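Local coordinates for protein 6-aminohexanoate-dimer hydrolase (PDB 4GB7) that probably hydrolyses 6-aminohexanoate dimers, a putative assignment for a member of the beta-lactamase family of serine hydrolases, at residues A[305-318]-A[379-392]. Residues are numbered along the deposited sequence; the frame is centred on the assembly and turned at random.
With NO3 (nitrate ion), chain C.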
ATOM      1  N   ALA A 305       3.484  -4.821   8.080  1.00 15.74           N
ATOM      2  CA  ALA A 305       2.441  -5.668   8.685  1.00 15.23           C
ATOM      3  C   ALA A 305       2.666  -7.122   8.302  1.00 16.39           C
ATOM      4  O   ALA A 305       3.428  -7.410   7.362  1.00 15.76           O
ATOM      5  CB  ALA A 305       1.053  -5.222   8.264  1.00 18.64           C
ATOM      6  N   THR A 306       2.016  -8.036   8.997  1.00 16.74           N
ATOM      7  CA  THR A 306       2.095  -9.441   8.568  1.00 15.69           C
ATOM      8  C   THR A 306       1.060  -9.745   7.463  1.00 15.39           C
ATOM      9  O   THR A 306       0.083  -9.002   7.248  1.00 15.16           O
ATOM     10  CB  THR A 306       1.869 -10.440   9.726  1.00 15.42           C
ATOM     11  OG1 THR A 306       0.482 -10.443  10.068  1.00 16.42           O
ATOM     12  CG2 THR A 306       2.779 -10.167  10.929  1.00 16.63           C
ATOM     13  N   ALA A 307       1.312 -10.799   6.705  1.00 14.80           N
ATOM     14  CA  ALA A 307       0.501 -11.135   5.542  1.00 14.91           C
ATOM     15  C   ALA A 307      -0.929 -11.528   5.915  1.00 14.41           C
ATOM     16  O   ALA A 307      -1.890 -11.086   5.246  1.00 16.94           O
ATOM     17  CB  ALA A 307       1.145 -12.250   4.700  1.00 16.30           C
ATOM     18  N   ARG A 308      -1.072 -12.370   6.946  1.00 16.11           N
ATOM     19  CA  ARG A 308      -2.393 -12.731   7.399  1.00 16.08           C
ATOM     20  C   ARG A 308      -3.141 -11.515   7.931  1.00 15.32           C
ATOM     21  O   ARG A 308      -4.336 -11.440   7.757  1.00 16.40           O
ATOM     22  CB  ARG A 308      -2.363 -13.822   8.463  1.00 16.35           C
ATOM     23  CG  ARG A 308      -2.077 -15.173   7.835  1.00 16.58           C
ATOM     24  CD  ARG A 308      -2.379 -16.354   8.763  1.00 18.63           C
ATOM     25  NE  ARG A 308      -1.625 -16.282   9.989  1.00 19.26           N
ATOM     26  CZ  ARG A 308      -0.410 -16.792  10.205  1.00 20.27           C
ATOM     27  NH1 ARG A 308       0.156 -16.632  11.392  1.00 19.84           N
ATOM     28  NH2 ARG A 308       0.251 -17.474   9.268  1.00 19.67           N
ATOM     29  N   ASP A 309      -2.435 -10.602   8.579  1.00 14.31           N
ATOM     30  CA  ASP A 309      -3.110  -9.423   9.090  1.00 14.44           C
ATOM     31  C   ASP A 309      -3.608  -8.554   7.935  1.00 16.65           C
ATOM     32  O   ASP A 309      -4.717  -8.009   7.998  1.00 16.22           O
ATOM     33  CB  ASP A 309      -2.228  -8.626  10.070  1.00 16.63           C
ATOM     34  CG  ASP A 309      -2.168  -9.293  11.466  1.00 15.08           C
ATOM     35  OD1 ASP A 309      -3.030 -10.181  11.726  1.00 16.06           O
ATOM     36  OD2 ASP A 309      -1.351  -8.903  12.319  1.00 18.16           O
HETATM   37  N   MSE A 310      -2.810  -8.401   6.904  1.00 15.31           N
HETATM   38  CA  MSE A 310      -3.264  -7.698   5.708  0.60 16.00           C
HETATM   39  C   MSE A 310      -4.440  -8.401   5.071  1.00 15.14           C
HETATM   40  O   MSE A 310      -5.338  -7.756   4.584  1.00 19.20           O
HETATM   41  CB  MSE A 310      -2.176  -7.541   4.682  0.60 17.40           C
HETATM   42  CG  MSE A 310      -1.174  -6.534   5.048  0.60 14.73           C
HETATM   43 SE   MSE A 310      -1.953  -4.746   5.283  0.42 20.38          SE
HETATM   44  CE  MSE A 310      -3.412  -4.820   4.013  0.60 17.66           C
ATOM     45  N   ALA A 311      -4.467  -9.734   5.115  1.00 15.54           N
ATOM     46  CA  ALA A 311      -5.602 -10.484   4.610  1.00 14.95           C
ATOM     47  C   ALA A 311      -6.889 -10.216   5.392  1.00 16.82           C
ATOM     48  O   ALA A 311      -7.976 -10.166   4.826  1.00 19.07           O
ATOM     49  CB  ALA A 311      -5.276 -11.953   4.610  1.00 15.55           C
ATOM     50  N   ARG A 312      -6.763 -10.055   6.710  1.00 17.45           N
ATOM     51  CA  ARG A 312      -7.898  -9.699   7.532  1.00 15.60           C
ATOM     52  C   ARG A 312      -8.456  -8.361   7.090  1.00 15.57           C
ATOM     53  O   ARG A 312      -9.677  -8.203   6.956  1.00 17.42           O
ATOM     54  CB  ARG A 312      -7.512  -9.613   9.007  1.00 16.78           C
ATOM     55  CG  ARG A 312      -7.094 -10.943   9.628  1.00 16.57           C
ATOM     56  CD  ARG A 312      -6.679 -10.815  11.105  1.00 19.59           C
ATOM     57  NE  ARG A 312      -6.621 -12.133  11.713  1.00 17.10           N
ATOM     58  CZ  ARG A 312      -5.574 -12.956  11.601  1.00 16.92           C
ATOM     59  NH1 ARG A 312      -4.455 -12.576  10.984  1.00 17.69           N
ATOM     60  NH2 ARG A 312      -5.659 -14.178  12.104  1.00 18.93           N
ATOM     61  N   PHE A 313      -7.584  -7.405   6.820  1.00 13.62           N
ATOM     62  CA  PHE A 313      -8.044  -6.087   6.340  1.00 16.69           C
ATOM     63  C   PHE A 313      -8.723  -6.213   4.941  1.00 15.00           C
ATOM     64  O   PHE A 313      -9.727  -5.632   4.656  1.00 17.78           O
ATOM     65  CB  PHE A 313      -6.874  -5.134   6.235  1.00 15.46           C
ATOM     66  CG  PHE A 313      -7.247  -3.780   5.704  1.00 16.16           C
ATOM     67  CD1 PHE A 313      -7.986  -2.930   6.487  1.00 17.25           C
ATOM     68  CD2 PHE A 313      -6.855  -3.342   4.435  1.00 17.08           C
ATOM     69  CE1 PHE A 313      -8.314  -1.677   6.029  1.00 19.77           C
ATOM     70  CE2 PHE A 313      -7.190  -2.073   3.974  1.00 18.00           C
ATOM     71  CZ  PHE A 313      -7.912  -1.251   4.767  1.00 19.14           C
ATOM     72  N   GLY A 314      -8.151  -7.058   4.089  1.00 15.74           N
ATOM     73  CA  GLY A 314      -8.752  -7.364   2.807  1.00 16.58           C
ATOM     74  C   GLY A 314     -10.167  -7.903   2.925  1.00 15.95           C
ATOM     75  O   GLY A 314     -11.076  -7.501   2.182  1.00 18.93           O
ATOM     76  N   GLN A 315     -10.331  -8.846   3.851  1.00 17.17           N
ATOM     77  CA  GLN A 315     -11.631  -9.475   4.107  1.00 16.85           C
ATOM     78  C   GLN A 315     -12.599  -8.393   4.618  1.00 16.28           C
ATOM     79  O   GLN A 315     -13.757  -8.408   4.236  1.00 17.19           O
ATOM     80  CB  GLN A 315     -11.524 -10.603   5.113  1.00 15.97           C
ATOM     81  CG  GLN A 315     -12.834 -11.309   5.374  1.00 16.55           C
ATOM     82  CD  GLN A 315     -13.333 -12.042   4.170  1.00 17.51           C
ATOM     83  OE1 GLN A 315     -12.535 -12.583   3.380  1.00 20.50           O
ATOM     84  NE2 GLN A 315     -14.643 -12.158   4.063  1.00 19.49           N
ATOM     85  N   LEU A 316     -12.117  -7.465   5.436  1.00 17.93           N
ATOM     86  CA  LEU A 316     -12.957  -6.375   5.916  1.00 18.48           C
ATOM     87  C   LEU A 316     -13.526  -5.588   4.748  1.00 18.98           C
ATOM     88  O   LEU A 316     -14.724  -5.260   4.737  1.00 20.23           O
ATOM     89  CB  LEU A 316     -12.166  -5.439   6.816  1.00 17.15           C
ATOM     90  CG  LEU A 316     -12.920  -4.244   7.393  1.00 15.60           C
ATOM     91  CD1 LEU A 316     -14.040  -4.710   8.305  1.00 19.81           C
ATOM     92  CD2 LEU A 316     -11.955  -3.301   8.099  1.00 17.10           C
ATOM     93  N   LEU A 317     -12.696  -5.329   3.746  1.00 18.02           N
ATOM     94  CA  LEU A 317     -13.113  -4.563   2.585  0.60 18.50           C
ATOM     95  C   LEU A 317     -13.998  -5.407   1.679  1.00 18.57           C
ATOM     96  O   LEU A 317     -14.975  -4.931   1.118  1.00 21.72           O
ATOM     97  CB  LEU A 317     -11.899  -4.011   1.858  0.60 21.43           C
ATOM     98  CG  LEU A 317     -11.375  -2.727   2.505  0.60 26.19           C
ATOM     99  CD1 LEU A 317      -9.914  -2.522   2.180  0.60 32.24           C
ATOM    100  CD2 LEU A 317     -12.240  -1.520   2.107  0.60 28.34           C
ATOM    101  N   LEU A 318     -13.673  -6.686   1.562  1.00 20.64           N
ATOM    102  CA  LEU A 318     -14.546  -7.584   0.849  1.00 18.42           C
ATOM    103  C   LEU A 318     -15.961  -7.557   1.442  1.00 22.98           C
ATOM    104  O   LEU A 318     -16.952  -7.599   0.707  1.00 24.22           O
ATOM    105  CB  LEU A 318     -13.932  -8.981   0.808  1.00 21.89           C
ATOM    106  CG  LEU A 318     -14.657  -9.994  -0.023  1.00 22.95           C
ATOM    107  CD1 LEU A 318     -14.709  -9.588  -1.528  1.00 22.85           C
ATOM    108  CD2 LEU A 318     -13.988 -11.365   0.191  1.00 19.64           C
ATOM    109  N   LEU A 379      -2.125  -5.964  -2.442  1.00 16.21           N
ATOM    110  CA  LEU A 379      -3.383  -6.401  -1.820  1.00 15.95           C
ATOM    111  C   LEU A 379      -4.447  -6.385  -2.873  1.00 15.88           C
ATOM    112  O   LEU A 379      -4.775  -5.307  -3.432  1.00 16.03           O
ATOM    113  CB  LEU A 379      -3.793  -5.483  -0.657  1.00 15.02           C
ATOM    114  CG  LEU A 379      -5.119  -5.791   0.014  1.00 15.70           C
ATOM    115  CD1 LEU A 379      -5.257  -7.195   0.617  1.00 18.43           C
ATOM    116  CD2 LEU A 379      -5.379  -4.696   1.069  1.00 18.19           C
ATOM    117  N   TYR A 380      -5.027  -7.520  -3.138  1.00 15.97           N
ATOM    118  CA  TYR A 380      -5.948  -7.716  -4.295  1.00 14.73           C
ATOM    119  C   TYR A 380      -7.280  -8.294  -3.769  1.00 15.27           C
ATOM    120  O   TYR A 380      -7.305  -9.327  -3.073  1.00 15.89           O
ATOM    121  CB  TYR A 380      -5.300  -8.677  -5.281  1.00 14.81           C
ATOM    122  CG  TYR A 380      -6.149  -9.098  -6.473  1.00 16.49           C
ATOM    123  CD1 TYR A 380      -6.121  -8.388  -7.686  1.00 15.40           C
ATOM    124  CD2 TYR A 380      -6.948 -10.226  -6.423  1.00 15.79           C
ATOM    125  CE1 TYR A 380      -6.879  -8.784  -8.786  1.00 15.74           C
ATOM    126  CE2 TYR A 380      -7.709 -10.628  -7.510  1.00 17.27           C
ATOM    127  CZ  TYR A 380      -7.648  -9.917  -8.706  1.00 17.24           C
ATOM    128  OH  TYR A 380      -8.377 -10.317  -9.801  1.00 17.58           O
ATOM    129  N   ILE A 381      -8.389  -7.626  -4.094  1.00 17.20           N
ATOM    130  CA  ILE A 381      -9.692  -8.032  -3.611  1.00 16.74           C
ATOM    131  C   ILE A 381     -10.571  -8.306  -4.811  1.00 16.11           C
ATOM    132  O   ILE A 381     -10.773  -7.409  -5.659  1.00 18.28           O
ATOM    133  CB  ILE A 381     -10.321  -6.934  -2.720  1.00 16.92           C
ATOM    134  CG1 ILE A 381      -9.310  -6.587  -1.559  1.00 21.60           C
ATOM    135  CG2 ILE A 381     -11.704  -7.386  -2.253  1.00 19.21           C
ATOM    136  CD1 ILE A 381      -9.771  -5.476  -0.699  1.00 24.94           C
ATOM    137  N   ASP A 382     -11.134  -9.496  -4.851  1.00 15.54           N
ATOM    138  CA  ASP A 382     -12.007  -9.959  -5.943  1.00 15.67           C
ATOM    139  C   ASP A 382     -13.397 -10.188  -5.378  1.00 15.27           C
ATOM    140  O   ASP A 382     -13.667 -11.156  -4.739  1.00 17.82           O
ATOM    141  CB  ASP A 382     -11.423 -11.254  -6.527  1.00 14.47           C
ATOM    142  CG  ASP A 382     -12.305 -11.922  -7.567  1.00 17.87           C
ATOM    143  OD1 ASP A 382     -13.468 -11.525  -7.707  1.00 17.86           O
ATOM    144  OD2 ASP A 382     -11.799 -12.826  -8.309  1.00 19.39           O
ATOM    145  N   PRO A 383     -14.305  -9.215  -5.573  1.00 17.18           N
ATOM    146  CA  PRO A 383     -15.638  -9.364  -5.026  1.00 16.30           C
ATOM    147  C   PRO A 383     -16.520 -10.385  -5.767  1.00 17.48           C
ATOM    148  O   PRO A 383     -17.526 -10.827  -5.202  1.00 24.12           O
ATOM    149  CB  PRO A 383     -16.207  -7.973  -5.129  1.00 20.61           C
ATOM    150  CG  PRO A 383     -15.351  -7.231  -6.036  1.00 27.49           C
ATOM    151  CD  PRO A 383     -14.138  -8.014  -6.377  1.00 19.53           C
ATOM    152  N   LYS A 384     -16.144 -10.788  -6.994  1.00 17.29           N
ATOM    153  CA  LYS A 384     -16.951 -11.757  -7.728  1.00 19.34           C
ATOM    154  C   LYS A 384     -16.724 -13.159  -7.122  1.00 19.42           C
ATOM    155  O   LYS A 384     -17.692 -13.901  -6.897  1.00 21.10           O
ATOM    156  CB  LYS A 384     -16.614 -11.773  -9.223  1.00 19.94           C
ATOM    157  CG  LYS A 384     -17.529 -12.647 -10.067  1.00 21.38           C
ATOM    158  CD  LYS A 384     -17.250 -12.515 -11.551  1.00 24.06           C
ATOM    159  CE  LYS A 384     -18.300 -13.207 -12.395  1.00 36.91           C
ATOM    160  NZ  LYS A 384     -17.830 -14.588 -12.658  1.00 48.10           N
ATOM    161  N   ALA A 385     -15.451 -13.512  -6.936  1.00 18.72           N
ATOM    162  CA  ALA A 385     -15.069 -14.797  -6.359  1.00 15.29           C
ATOM    163  C   ALA A 385     -14.933 -14.789  -4.854  1.00 17.74           C
ATOM    164  O   ALA A 385     -14.619 -15.829  -4.248  1.00 20.23           O
ATOM    165  CB  ALA A 385     -13.815 -15.346  -7.006  1.00 17.25           C
ATOM    166  N   LYS A 386     -15.169 -13.636  -4.238  1.00 18.62           N
ATOM    167  CA  LYS A 386     -15.048 -13.493  -2.800  0.60 19.49           C
ATOM    168  C   LYS A 386     -13.650 -13.943  -2.333  1.00 18.52           C
ATOM    169  O   LYS A 386     -13.526 -14.788  -1.464  1.00 17.60           O
ATOM    170  CB  LYS A 386     -16.201 -14.269  -2.129  0.60 20.93           C
ATOM    171  CG  LYS A 386     -17.576 -13.706  -2.491  0.60 22.88           C
ATOM    172  CD  LYS A 386     -18.638 -14.790  -2.679  0.60 31.83           C
ATOM    173  CE  LYS A 386     -18.464 -15.623  -3.961  0.60 36.10           C
ATOM    174  NZ  LYS A 386     -18.277 -17.092  -3.692  0.60 32.83           N
HETATM  175  N   MSE A 387     -12.607 -13.402  -2.971  1.00 16.33           N
HETATM  176  CA  MSE A 387     -11.235 -13.796  -2.733  1.00 16.99           C
HETATM  177  C   MSE A 387     -10.378 -12.595  -2.401  1.00 16.49           C
HETATM  178  O   MSE A 387     -10.570 -11.492  -2.940  1.00 18.21           O
HETATM  179  CB  MSE A 387     -10.679 -14.526  -3.958  1.00 18.01           C
HETATM  180  CG  MSE A 387      -9.326 -15.054  -3.763  1.00 18.41           C
HETATM  181 SE   MSE A 387      -8.532 -15.790  -5.398  0.70 19.06          SE
HETATM  182  CE  MSE A 387      -8.454 -13.999  -6.232  1.00 21.24           C
ATOM    183  N   VAL A 388      -9.507 -12.788  -1.423  1.00 14.74           N
ATOM    184  CA  VAL A 388      -8.459 -11.820  -1.067  1.00 14.23           C
ATOM    185  C   VAL A 388      -7.102 -12.481  -1.322  1.00 15.45           C
ATOM    186  O   VAL A 388      -6.864 -13.617  -0.881  1.00 16.49           O
ATOM    187  CB  VAL A 388      -8.554 -11.417   0.401  1.00 15.45           C
ATOM    188  CG1 VAL A 388      -7.401 -10.486   0.831  1.00 15.99           C
ATOM    189  CG2 VAL A 388      -9.909 -10.795   0.692  1.00 17.01           C
ATOM    190  N   ILE A 389      -6.191 -11.741  -1.963  1.00 14.78           N
ATOM    191  CA  ILE A 389      -4.802 -12.162  -2.076  1.00 15.60           C
ATOM    192  C   ILE A 389      -3.904 -11.078  -1.495  1.00 15.59           C
ATOM    193  O   ILE A 389      -4.063  -9.892  -1.795  1.00 16.47           O
ATOM    194  CB  ILE A 389      -4.413 -12.511  -3.500  1.00 14.57           C
ATOM    195  CG1 ILE A 389      -5.219 -13.759  -3.979  1.00 19.62           C
ATOM    196  CG2 ILE A 389      -2.910 -12.671  -3.687  1.00 17.01           C
ATOM    197  CD1 ILE A 389      -4.847 -14.217  -5.372  1.00 19.62           C
ATOM    198  N   VAL A 390      -3.013 -11.507  -0.637  1.00 13.92           N
ATOM    199  CA  VAL A 390      -1.907 -10.701  -0.107  1.00 15.32           C
ATOM    200  C   VAL A 390      -0.632 -11.236  -0.665  1.00 14.67           C
ATOM    201  O   VAL A 390      -0.353 -12.424  -0.546  1.00 14.88           O
ATOM    202  CB  VAL A 390      -1.852 -10.685   1.430  1.00 14.48           C
ATOM    203  CG1 VAL A 390      -0.660  -9.857   1.920  1.00 15.18           C
ATOM    204  CG2 VAL A 390      -3.146 -10.071   2.003  1.00 16.44           C
ATOM    205  N   HIS A 391       0.168 -10.352  -1.249  1.00 15.61           N
ATOM    206  CA  HIS A 391       1.407 -10.771  -1.917  1.00 14.70           C
ATOM    207  C   HIS A 391       2.484  -9.834  -1.474  1.00 15.57           C
ATOM    208  O   HIS A 391       2.378  -8.605  -1.756  1.00 15.49           O
ATOM    209  CB  HIS A 391       1.188 -10.716  -3.444  1.00 16.04           C
ATOM    210  CG  HIS A 391       2.171 -11.508  -4.250  1.00 16.01           C
ATOM    211  ND1 HIS A 391       1.850 -11.998  -5.450  1.00 14.49           N
ATOM    212  CD2 HIS A 391       3.468 -11.837  -4.021  1.00 16.03           C
ATOM    213  CE1 HIS A 391       2.899 -12.687  -5.951  1.00 15.85           C
ATOM    214  NE2 HIS A 391       3.899 -12.584  -5.078  1.00 16.44           N
ATOM    215  N   PHE A 392       3.478 -10.352  -0.746  1.00 15.10           N
ATOM    216  CA  PHE A 392       4.616  -9.582  -0.288  1.00 13.60           C
ATOM    217  C   PHE A 392       5.856 -10.105  -0.934  1.00 15.98           C
ATOM    218  O   PHE A 392       6.003 -11.338  -1.034  1.00 16.79           O
ATOM    219  CB  PHE A 392       4.873  -9.690   1.223  1.00 15.92           C
ATOM    220  CG  PHE A 392       3.836  -9.130   2.116  1.00 15.43           C
ATOM    221  CD1 PHE A 392       2.878  -8.212   1.683  1.00 16.21           C
ATOM    222  CD2 PHE A 392       3.916  -9.457   3.485  1.00 17.22           C
ATOM    223  CE1 PHE A 392       1.952  -7.715   2.611  1.00 15.57           C
ATOM    224  CE2 PHE A 392       3.009  -8.944   4.393  1.00 18.42           C
ATOM    225  CZ  PHE A 392       2.043  -8.054   3.950  1.00 17.29           C
TER
HETATM  226  N   NO3 C 602     -17.083 -13.296   1.959  1.00 29.21           N
HETATM  227  O1  NO3 C 602     -16.152 -14.021   2.207  1.00 33.65           O
HETATM  228  O2  NO3 C 602     -17.177 -12.068   2.611  1.00 45.35           O
HETATM  229  O3  NO3 C 602     -18.067 -13.707   1.045  1.00 47.09           O
HETATM  230  O   HOH W   1     -12.465 -14.276   1.269  1.00 16.47           O
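Leu379 meets helix 307-318 with its two methyls: CD2 lies 3.5 Å from CE of selenomethionine Met310 and reaches the edge of the Phe313 ring, near its plane, while CD1 faces Gly314 CA. Two residues on, Ile381 stretches CG1 away from its carbonyl carbon (chi1 -55°), which brings CD1 to 3.6 Å from Leu317 CB. At the hairpin turn, closed by a G1 beta bulge in which Lys386 and Met387 both face Asp382, the methyls of Leu318 span the turn: CD1 rests 3.6 Å from Pro383 CA, CD2 3.6 Å from Lys386 C. A water there donates to Gln315 OE1 and Lys386 O; Gln315 NE2 donates to O1 of a nitrate, probably from the crystallisation liquor (3.0 Å, 165°). Val388 sets CG1 3.9 Å from Gly314 CA, where no side chain intervenes, and CG2 by Gly314 C. Val390 CG2 lies under the helix backbone, 3.4 Å from Ala311 N, with Met310 CB and Ala311 CB nearby. Phe392 closes the row, its CZ edge turned to Met310 CG, its CE2 3.4 Å from Ala305 O and close to Ala307 N. The helix thus packs on one face of the central antiparallel sheet of the beta-lactamase fold, helix 402-417 on the other. With no direct hydrogen bond across it, the buried interface depends on apolar fit.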